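Hyaluronoglucosaminidase (Apis mellifera, PDB 1FCQ) hydrolyses hyaluronan as a family 56 glycosidase of bee venom, of which it is a major allergen. Local coordinates at residues A[20-25]-A[311-316]; A[135-140]-A[150-155]; A[187-192]-A[199-204]. All coordinates share one frame; numbering follows the deposited sequence.

Interaction 1 (A[20-25]-A[311-316]); sequences FMCHKY and AKCLQF
Cys-22 and Cys-313 bring their CA atoms to 5.8 Å, where the turn-like chain of 20-25, helical in backbone angles over 20-24 but without the regular bonding, lies against one side of helix 310-328. Both CB atoms point across the gap, and in both cysteines SG stands opposite the carbonyl carbon and beside the backbone N (chi1 -57° and -71°). The two sulfurs thus meet at 2.0 Å between SG of Cys-22 and SG of Cys-313, and the disulfide torsion of -83° gives a relaxed left-handed bridge. Tyr-25 adds an aromatic neighbour: its CD1 lies 4.0 Å from SG of Cys-313, which sits at the ring edge near its plane, a sulfur-aromatic contact made from the side. One face of this ring is covered by CG of Lys-24. The lysine's flexible chain curls back, and its NZ donates to the backbone O of Met-21 at 2.6 Å, closing the turn on itself. Cysteine suits both central places, being small enough for a buried seam and able to bond covalently. Leu-27 also packs on Cys-313. This long-range disulfide fastens the loop after the first barrel strand, 12-16, to the last modelled helix, 310-328, of a TIM barrel.

Interaction 2 (A[135-140]-A[150-155]); sequences EVVRRE and EQEAKR
Val-137 reaches from helix 127-140 to the backbone of Ala-153 on helix 146-175, and these two residues have the closest CA atoms of the pair, 6.1 Å apart. From CB, which points at the other helix, the valine forks. Its CG1, opposite the backbone N, runs to the aliphatic part of Glu-152, 4.0 Å from that residue's CB and about as far from its CG. The other branch, CG2, enters beside the helix backbone, 3.7 Å from N of Ala-153, and touches the methyl CB of Ala-153 at 4.1 Å; it also meets CG of Glu-152 at 3.9 Å. A branched residue fits here because both methyls lie on the methylenes of Glu-152 and CG2 alone also reaches Ala-153, where alanine leaves room for the branch to come close to the main chain. Glu-152 crosses the valine at about a right angle. Its carboxylate turns off through a bend at chi2 (71°), chiefly to NE of Arg-156, with NH1 of Arg-155 as a second salt-bridge partner, so a buried acid has basic partners.

At the margin, the extended chain of Arg-138 carries NH2 to 3.9 Å from OE2 of Glu-150, a long salt bridge whose guanidinium and carboxylate planes are 69° apart. The stronger partner of this arginine is Asp-146, at the start of helix 146-175, and the pairing with Glu-150 is probably a looser electrostatic attraction. Trp-144, from the connection between the helices, packs on both Val-137 and Glu-152. The segment axes approach to 9.0 Å at 126°, a steep crossing nearer perpendicular than antiparallel. These are two consecutive helices joined by a short connection, with a small apolar centre and charged margins, in the excursion between barrel strands 107-111 and 180-183.

Interaction 3 (A[187-192]-A[199-204]); sequences PYCYNL and AQCEAT
The amide of Asn-191 turns its ND2 edge to the backbone of Ala-199, whose O lies in the amide plane. The bond from ND2 to O of Ala-199 is 3.0 Å long, with the donor tilted 34° from the carbonyl plane. Amide groups can give and take at once: ND2 also bonds O of Leu-240, while OD1 accepts from Arg-244, both on helix 234-253, so the flat group is fixed in its rotation. With CG between the backbone N and the carbonyl carbon (chi1 47°), the amide is swung round to face O of Ala-199. The path of the backbone itself places CB of Asn-191 3.3 Å from O of Gln-200. The ring of Tyr-190 packs edge-to-face with Trp-123.

Beside the amide, SG of Cys-189 and SG of Cys-201 are joined at 2.0 Å with a left-handed disulfide torsion of -96°. The bridge and its neighbouring bonds close the loop that follows barrel strand 180-183 and leads into helix 203-210, one of the beta-to-alpha loops of the TIM barrel. Next to it, N of Glu-202 donates to O of Cys-189 at 2.9 Å, a main-chain bond tying the same two lengths of chain.

Glu-202 occupies the N-cap position of helix 203-210. Its carboxylate caps a first-turn N-H, which has no carbonyl partner within the helix, and the negative charge would suit the helix's N-terminal end. OE1 also hydrogen-bonds OG1 of Thr-205 and makes a salt bridge with NH2 of Arg-120. Leucine fits the apolar end of the contact: CG of Leu-192 rests 4.2 Å from CA of Ala-199, and the leucine side chain also lies on Leu-240.

Starting from the N terminus, the chain leaves strand 12-16 and passes through 20-25, which waits until 311-316 near the C terminus to close interaction 1. Nearly the whole barrel lies within this wide loop, and both other contacts nest inside it. Interaction 2 closes first, joining the neighbouring helices 127-140 and 146-175; interaction 3 follows in series after strand 180-183, closing a short loop ahead of helix 203-210. None of the three cross. Interaction 1 lies on the opposite side of the chain's centre from the other two, its centre 50 Å from that of interaction 2, whereas interactions 2 and 3 come within about 9 Å at their nearest atoms.

Interaction 1 (A[20-25]-A[311-316])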
loop_
_atom_site.group_PDB
_atom_site.type_symbol
_atom_site.label_atom_id
_atom_site.label_comp_id
_atom_site.label_asym_id
_atom_site.label_seq_id
_atom_site.Cartn_x
_atom_site.Cartn_y
_atom_site.Cartn_z
ATOM N N PHE A 20 0.581 -12.922 -14.866
ATOM C CA PHE A 20 1.479 -14.041 -15.112
ATOM C C PHE A 20 0.753 -15.369 -14.916
ATOM O O PHE A 20 1.079 -16.353 -15.585
ATOM C CB PHE A 20 2.715 -13.963 -14.200
ATOM C CG PHE A 20 2.420 -14.301 -12.766
ATOM C CD1 PHE A 20 2.562 -15.600 -12.303
ATOM C CD2 PHE A 20 2.001 -13.325 -11.876
ATOM C CE1 PHE A 20 2.273 -15.918 -10.990
ATOM C CE2 PHE A 20 1.725 -13.638 -10.559
ATOM C CZ PHE A 20 1.866 -14.939 -10.112
ATOM N N MET A 21 -0.254 -15.420 -14.052
ATOM C CA MET A 21 -1.049 -16.601 -13.762
ATOM C C MET A 21 -1.861 -17.043 -14.977
ATOM O O MET A 21 -2.348 -18.183 -14.984
ATOM C CB MET A 21 -2.028 -16.326 -12.604
ATOM C CG MET A 21 -1.338 -15.655 -11.414
ATOM S SD MET A 21 -2.525 -15.085 -10.174
ATOM C CE MET A 21 -3.172 -16.701 -9.708
ATOM N N CYS A 22 -2.031 -16.195 -15.967
ATOM C CA CYS A 22 -2.793 -16.525 -17.168
ATOM C C CYS A 22 -1.919 -16.999 -18.315
ATOM O O CYS A 22 -2.415 -17.436 -19.370
ATOM C CB CYS A 22 -3.537 -15.266 -17.637
ATOM S SG CYS A 22 -4.628 -14.569 -16.375
ATOM N N HIS A 23 -0.592 -16.871 -18.181
ATOM C CA HIS A 23 0.311 -17.243 -19.246
ATOM C C HIS A 23 0.220 -18.731 -19.570
ATOM O O HIS A 23 0.326 -19.046 -20.759
ATOM C CB HIS A 23 1.765 -16.841 -19.003
ATOM C CG HIS A 23 1.982 -15.383 -18.723
ATOM N ND1 HIS A 23 3.211 -14.924 -18.277
ATOM C CD2 HIS A 23 1.159 -14.312 -18.761
ATOM C CE1 HIS A 23 3.136 -13.611 -18.105
ATOM N NE2 HIS A 23 1.901 -13.221 -18.379
ATOM N N LYS A 24 -0.033 -19.608 -18.616
ATOM C CA LYS A 24 -0.176 -21.036 -18.861
ATOM C C LYS A 24 -1.323 -21.332 -19.819
ATOM O O LYS A 24 -1.342 -22.396 -20.446
ATOM C CB LYS A 24 -0.398 -21.772 -17.531
ATOM C CG LYS A 24 -1.719 -21.455 -16.853
ATOM C CD LYS A 24 -1.953 -22.282 -15.599
ATOM C CE LYS A 24 -1.152 -21.749 -14.423
ATOM N NZ LYS A 24 -1.697 -20.476 -13.865
ATOM N N TYR A 25 -2.283 -20.429 -19.953
ATOM C CA TYR A 25 -3.419 -20.570 -20.833
ATOM C C TYR A 25 -3.247 -19.860 -22.163
ATOM O O TYR A 25 -4.194 -19.763 -22.944
ATOM C CB TYR A 25 -4.696 -20.070 -20.155
ATOM C CG TYR A 25 -4.905 -20.551 -18.743
ATOM C CD1 TYR A 25 -4.956 -19.630 -17.700
ATOM C CD2 TYR A 25 -5.040 -21.894 -18.430
ATOM C CE1 TYR A 25 -5.130 -20.046 -16.393
ATOM C CE2 TYR A 25 -5.223 -22.321 -17.128
ATOM C CZ TYR A 25 -5.269 -21.387 -16.115
ATOM O OH TYR A 25 -5.454 -21.789 -14.812
ATOM N N ALA A 311 -10.948 -19.189 -17.312
ATOM C CA ALA A 311 -12.151 -18.380 -17.466
ATOM C C ALA A 311 -12.040 -17.037 -16.757
ATOM O O ALA A 311 -12.522 -16.033 -17.294
ATOM C CB ALA A 311 -13.385 -19.123 -16.978
ATOM N N LYS A 312 -11.420 -16.990 -15.575
ATOM C CA LYS A 312 -11.226 -15.699 -14.914
ATOM C C LYS A 312 -10.271 -14.825 -15.722
ATOM O O LYS A 312 -10.509 -13.623 -15.828
ATOM C CB LYS A 312 -10.683 -15.864 -13.490
ATOM C CG LYS A 312 -11.723 -16.473 -12.556
ATOM C CD LYS A 312 -11.096 -16.797 -11.211
ATOM C CE LYS A 312 -12.106 -17.422 -10.262
ATOM N NZ LYS A 312 -11.503 -17.643 -8.919
ATOM N N CYS A 313 -9.220 -15.423 -16.273
ATOM C CA CYS A 313 -8.290 -14.711 -17.137
ATOM C C CYS A 313 -8.996 -14.119 -18.350
ATOM O O CYS A 313 -8.790 -12.961 -18.705
ATOM C CB CYS A 313 -7.166 -15.639 -17.604
ATOM S SG CYS A 313 -6.044 -16.040 -16.220
ATOM N N LEU A 314 -9.835 -14.937 -19.014
ATOM C CA LEU A 314 -10.556 -14.400 -20.167
ATOM C C LEU A 314 -11.561 -13.315 -19.813
ATOM O O LEU A 314 -11.688 -12.357 -20.583
ATOM C CB LEU A 314 -11.266 -15.529 -20.908
ATOM C CG LEU A 314 -10.363 -16.580 -21.552
ATOM C CD1 LEU A 314 -11.140 -17.826 -21.936
ATOM C CD2 LEU A 314 -9.663 -15.964 -22.761
ATOM N N GLN A 315 -12.238 -13.435 -18.676
ATOM C CA GLN A 315 -13.177 -12.391 -18.264
ATOM C C GLN A 315 -12.429 -11.093 -17.934
ATOM O O GLN A 315 -12.877 -9.995 -18.291
ATOM C CB GLN A 315 -14.043 -12.833 -17.090
ATOM C CG GLN A 315 -15.166 -11.877 -16.730
ATOM C CD GLN A 315 -14.764 -10.649 -15.943
ATOM O OE1 GLN A 315 -13.837 -10.724 -15.137
ATOM N NE2 GLN A 315 -15.419 -9.514 -16.141
ATOM N N PHE A 316 -11.283 -11.227 -17.266
ATOM C CA PHE A 316 -10.507 -10.025 -16.947
ATOM C C PHE A 316 -9.973 -9.369 -18.210
ATOM O O PHE A 316 -10.027 -8.141 -18.357
ATOM C CB PHE A 316 -9.370 -10.333 -15.944
ATOM C CG PHE A 316 -8.562 -9.060 -15.756
ATOM C CD1 PHE A 316 -9.150 -7.959 -15.159
ATOM C CD2 PHE A 316 -7.267 -8.980 -16.223
ATOM C CE1 PHE A 316 -8.426 -6.784 -14.996
ATOM C CE2 PHE A 316 -6.539 -7.807 -16.067
ATOM C CZ PHE A 316 -7.124 -6.711 -15.459
#

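Interaction 2 (A[135-140]-A[150-155])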
loop_
_atom_site.group_PDB
_atom_site.type_symbol
_atom_site.label_atom_id
_atom_site.label_comp_id
_atom_site.label_asym_id
_atom_site.label_seq_id
_atom_site.Cartn_x
_atom_site.Cartn_y
_atom_site.Cartn_z
ATOM N N GLU A 135 -1.617 -3.658 27.946
ATOM C CA GLU A 135 -1.526 -4.833 28.803
ATOM C C GLU A 135 -0.105 -5.148 29.213
ATOM O O GLU A 135 0.188 -5.464 30.366
ATOM C CB GLU A 135 -2.179 -6.022 28.106
ATOM C CG GLU A 135 -2.024 -7.390 28.726
ATOM C CD GLU A 135 -2.444 -8.497 27.767
ATOM O OE1 GLU A 135 -3.038 -8.219 26.698
ATOM O OE2 GLU A 135 -2.149 -9.665 28.103
ATOM N N VAL A 136 0.845 -5.086 28.278
ATOM C CA VAL A 136 2.244 -5.362 28.538
ATOM C C VAL A 136 2.820 -4.362 29.541
ATOM O O VAL A 136 3.537 -4.799 30.448
ATOM C CB VAL A 136 3.012 -5.309 27.194
ATOM C CG1 VAL A 136 4.519 -5.282 27.398
ATOM C CG2 VAL A 136 2.600 -6.527 26.369
ATOM N N VAL A 137 2.485 -3.083 29.397
ATOM C CA VAL A 137 2.983 -2.069 30.327
ATOM C C VAL A 137 2.401 -2.337 31.717
ATOM O O VAL A 137 3.133 -2.277 32.709
ATOM C CB VAL A 137 2.673 -0.626 29.915
ATOM C CG1 VAL A 137 3.158 0.381 30.972
ATOM C CG2 VAL A 137 3.372 -0.279 28.602
ATOM N N ARG A 138 1.099 -2.584 31.756
ATOM C CA ARG A 138 0.458 -2.871 33.044
ATOM C C ARG A 138 1.081 -4.076 33.720
ATOM O O ARG A 138 1.280 -4.060 34.946
ATOM C CB ARG A 138 -1.040 -3.140 32.840
ATOM C CG ARG A 138 -1.848 -1.883 32.615
ATOM C CD ARG A 138 -3.343 -2.163 32.800
ATOM N NE ARG A 138 -4.102 -1.087 32.186
ATOM C CZ ARG A 138 -4.280 0.160 32.581
ATOM N NH1 ARG A 138 -3.765 0.622 33.717
ATOM N NH2 ARG A 138 -5.013 0.974 31.831
ATOM N N ARG A 139 1.360 -5.147 32.983
ATOM C CA ARG A 139 1.942 -6.346 33.589
ATOM C C ARG A 139 3.324 -6.077 34.158
ATOM O O ARG A 139 3.644 -6.519 35.272
ATOM C CB ARG A 139 1.979 -7.462 32.533
ATOM C CG ARG A 139 2.660 -8.736 33.001
ATOM C CD ARG A 139 2.615 -9.811 31.924
ATOM N NE ARG A 139 3.447 -10.956 32.265
ATOM C CZ ARG A 139 3.469 -12.122 31.634
ATOM N NH1 ARG A 139 2.689 -12.351 30.587
ATOM N NH2 ARG A 139 4.287 -13.083 32.057
ATOM N N GLU A 140 4.116 -5.300 33.425
ATOM C CA GLU A 140 5.475 -4.988 33.835
ATOM C C GLU A 140 5.536 -3.980 34.957
ATOM O O GLU A 140 6.425 -4.025 35.812
ATOM C CB GLU A 140 6.274 -4.497 32.617
ATOM C CG GLU A 140 6.452 -5.629 31.613
ATOM C CD GLU A 140 7.237 -5.249 30.381
ATOM O OE1 GLU A 140 7.543 -4.053 30.193
ATOM O OE2 GLU A 140 7.535 -6.176 29.597
ATOM N N GLU A 150 -0.651 4.508 30.026
ATOM C CA GLU A 150 -1.110 4.840 28.680
ATOM C C GLU A 150 -0.020 5.513 27.857
ATOM O O GLU A 150 0.213 5.186 26.684
ATOM C CB GLU A 150 -2.339 5.752 28.777
ATOM C CG GLU A 150 -3.555 4.984 29.310
ATOM C CD GLU A 150 -4.066 4.001 28.269
ATOM O OE1 GLU A 150 -3.671 4.108 27.085
ATOM O OE2 GLU A 150 -4.869 3.121 28.627
ATOM N N GLN A 151 0.642 6.485 28.474
ATOM C CA GLN A 151 1.728 7.236 27.825
ATOM C C GLN A 151 2.868 6.334 27.393
ATOM O O GLN A 151 3.426 6.422 26.280
ATOM C CB GLN A 151 2.144 8.269 28.859
ATOM C CG GLN A 151 3.496 8.920 28.889
ATOM C CD GLN A 151 3.616 9.817 30.119
ATOM O OE1 GLN A 151 4.456 9.619 30.993
ATOM N NE2 GLN A 151 2.746 10.819 30.195
ATOM N N GLU A 152 3.264 5.414 28.270
ATOM C CA GLU A 152 4.323 4.454 28.001
ATOM C C GLU A 152 3.930 3.494 26.881
ATOM O O GLU A 152 4.728 3.213 25.986
ATOM C CB GLU A 152 4.678 3.706 29.287
ATOM C CG GLU A 152 5.821 2.716 29.130
ATOM C CD GLU A 152 7.183 3.358 28.945
ATOM O OE1 GLU A 152 7.247 4.596 28.898
ATOM O OE2 GLU A 152 8.184 2.626 28.844
ATOM N N ALA A 153 2.707 2.982 26.902
ATOM C CA ALA A 153 2.226 2.076 25.875
ATOM C C ALA A 153 2.333 2.714 24.486
ATOM O O ALA A 153 2.855 2.100 23.555
ATOM C CB ALA A 153 0.769 1.709 26.148
ATOM N N LYS A 154 1.817 3.930 24.368
ATOM C CA LYS A 154 1.873 4.656 23.106
ATOM C C LYS A 154 3.314 4.916 22.703
ATOM O O LYS A 154 3.680 4.723 21.548
ATOM C CB LYS A 154 1.139 5.990 23.243
ATOM C CG LYS A 154 1.335 6.964 22.092
ATOM C CD LYS A 154 0.667 8.295 22.429
ATOM C CE LYS A 154 0.674 9.233 21.229
ATOM N NZ LYS A 154 2.059 9.500 20.751
ATOM N N ARG A 155 4.125 5.404 23.657
ATOM C CA ARG A 155 5.520 5.704 23.343
ATOM C C ARG A 155 6.299 4.497 22.855
ATOM O O ARG A 155 6.992 4.554 21.828
ATOM C CB ARG A 155 6.200 6.314 24.587
ATOM C CG ARG A 155 7.633 6.719 24.295
ATOM C CD ARG A 155 8.452 6.904 25.585
ATOM N NE ARG A 155 9.738 6.273 25.306
ATOM C CZ ARG A 155 10.236 5.154 25.788
ATOM N NH1 ARG A 155 9.632 4.425 26.710
ATOM N NH2 ARG A 155 11.419 4.780 25.316
#

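Interaction 3 (A[187-192]-A[199-204])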
loop_
_atom_site.group_PDB
_atom_site.type_symbol
_atom_site.label_atom_id
_atom_site.label_comp_id
_atom_site.label_asym_id
_atom_site.label_seq_id
_atom_site.Cartn_x
_atom_site.Cartn_y
_atom_site.Cartn_z
ATOM N N PRO A 187 0.728 7.898 2.455
ATOM C CA PRO A 187 0.076 8.201 3.693
ATOM C C PRO A 187 -1.404 7.864 3.711
ATOM O O PRO A 187 -2.099 7.911 2.688
ATOM C CB PRO A 187 0.230 9.740 3.776
ATOM C CG PRO A 187 0.154 10.161 2.340
ATOM C CD PRO A 187 0.895 9.097 1.593
ATOM N N TYR A 188 -1.895 7.567 4.911
ATOM C CA TYR A 188 -3.316 7.324 5.145
ATOM C C TYR A 188 -4.060 8.656 5.213
ATOM O O TYR A 188 -3.459 9.728 5.308
ATOM C CB TYR A 188 -3.516 6.508 6.419
ATOM C CG TYR A 188 -3.274 5.034 6.169
ATOM C CD1 TYR A 188 -2.024 4.461 6.240
ATOM C CD2 TYR A 188 -4.340 4.224 5.783
ATOM C CE1 TYR A 188 -1.808 3.122 5.981
ATOM C CE2 TYR A 188 -4.141 2.871 5.518
ATOM C CZ TYR A 188 -2.877 2.332 5.618
ATOM O OH TYR A 188 -2.684 0.996 5.367
ATOM N N CYS A 189 -5.383 8.601 5.104
ATOM C CA CYS A 189 -6.257 9.759 5.009
ATOM C C CYS A 189 -7.510 9.642 5.867
ATOM O O CYS A 189 -7.917 10.550 6.606
ATOM C CB CYS A 189 -6.653 9.870 3.523
ATOM S SG CYS A 189 -7.783 11.205 3.064
ATOM N N TYR A 190 -8.155 8.491 5.782
ATOM C CA TYR A 190 -9.347 8.102 6.516
ATOM C C TYR A 190 -10.553 8.998 6.226
ATOM O O TYR A 190 -11.315 9.357 7.132
ATOM C CB TYR A 190 -9.084 8.023 8.019
ATOM C CG TYR A 190 -7.860 7.224 8.411
ATOM C CD1 TYR A 190 -6.764 7.831 9.022
ATOM C CD2 TYR A 190 -7.782 5.868 8.122
ATOM C CE1 TYR A 190 -5.649 7.083 9.353
ATOM C CE2 TYR A 190 -6.671 5.123 8.447
ATOM C CZ TYR A 190 -5.601 5.740 9.066
ATOM O OH TYR A 190 -4.493 4.996 9.400
ATOM N N ASN A 191 -10.729 9.370 4.967
ATOM C CA ASN A 191 -11.858 10.183 4.528
ATOM C C ASN A 191 -13.052 9.244 4.325
ATOM O O ASN A 191 -12.840 8.040 4.176
ATOM C CB ASN A 191 -11.580 10.952 3.250
ATOM C CG ASN A 191 -10.940 10.178 2.116
ATOM O OD1 ASN A 191 -10.494 9.045 2.312
ATOM N ND2 ASN A 191 -10.861 10.793 0.947
ATOM N N LEU A 192 -14.259 9.797 4.330
ATOM C CA LEU A 192 -15.411 8.942 4.129
ATOM C C LEU A 192 -15.455 7.714 5.073
ATOM O O LEU A 192 -15.799 6.596 4.700
ATOM C CB LEU A 192 -15.517 8.591 2.627
ATOM C CG LEU A 192 -15.676 9.759 1.640
ATOM C CD1 LEU A 192 -15.273 9.335 0.229
ATOM C CD2 LEU A 192 -17.115 10.272 1.659
ATOM N N ALA A 199 -15.064 14.066 2.284
ATOM C CA ALA A 199 -13.977 13.606 1.439
ATOM C C ALA A 199 -12.612 14.122 1.888
ATOM O O ALA A 199 -11.585 13.642 1.388
ATOM C CB ALA A 199 -14.245 14.021 -0.001
ATOM N N GLN A 200 -12.564 15.095 2.786
ATOM C CA GLN A 200 -11.294 15.586 3.305
ATOM C C GLN A 200 -10.696 14.546 4.258
ATOM O O GLN A 200 -11.411 13.824 4.962
ATOM C CB GLN A 200 -11.451 16.872 4.114
ATOM C CG GLN A 200 -12.485 17.888 3.691
ATOM C CD GLN A 200 -12.697 18.911 4.800
ATOM O OE1 GLN A 200 -11.731 19.552 5.222
ATOM N NE2 GLN A 200 -13.925 19.051 5.281
ATOM N N CYS A 201 -9.355 14.480 4.329
ATOM C CA CYS A 201 -8.758 13.543 5.275
ATOM C C CYS A 201 -9.003 13.979 6.722
ATOM O O CYS A 201 -9.209 15.173 6.966
ATOM C CB CYS A 201 -7.245 13.436 5.078
ATOM S SG CYS A 201 -6.738 12.893 3.445
ATOM N N GLU A 202 -8.936 13.041 7.654
ATOM C CA GLU A 202 -9.119 13.369 9.066
ATOM C C GLU A 202 -8.027 14.371 9.446
ATOM O O GLU A 202 -6.866 14.157 9.090
ATOM C CB GLU A 202 -9.021 12.120 9.931
ATOM C CG GLU A 202 -9.511 12.314 11.358
ATOM C CD GLU A 202 -8.686 11.535 12.359
ATOM O OE1 GLU A 202 -7.466 11.372 12.162
ATOM O OE2 GLU A 202 -9.274 11.090 13.368
ATOM N N ALA A 203 -8.405 15.427 10.164
ATOM C CA ALA A 203 -7.396 16.443 10.496
ATOM C C ALA A 203 -6.261 15.943 11.360
ATOM O O ALA A 203 -5.098 16.302 11.094
ATOM C CB ALA A 203 -8.115 17.586 11.219
ATOM N N THR A 204 -6.567 15.125 12.369
ATOM C CA THR A 204 -5.485 14.643 13.236
ATOM C C THR A 204 -4.512 13.784 12.436
ATOM O O THR A 204 -3.310 13.903 12.660
ATOM C CB THR A 204 -6.007 13.939 14.493
ATOM O OG1 THR A 204 -6.830 14.907 15.188
ATOM C CG2 THR A 204 -4.863 13.518 15.397
#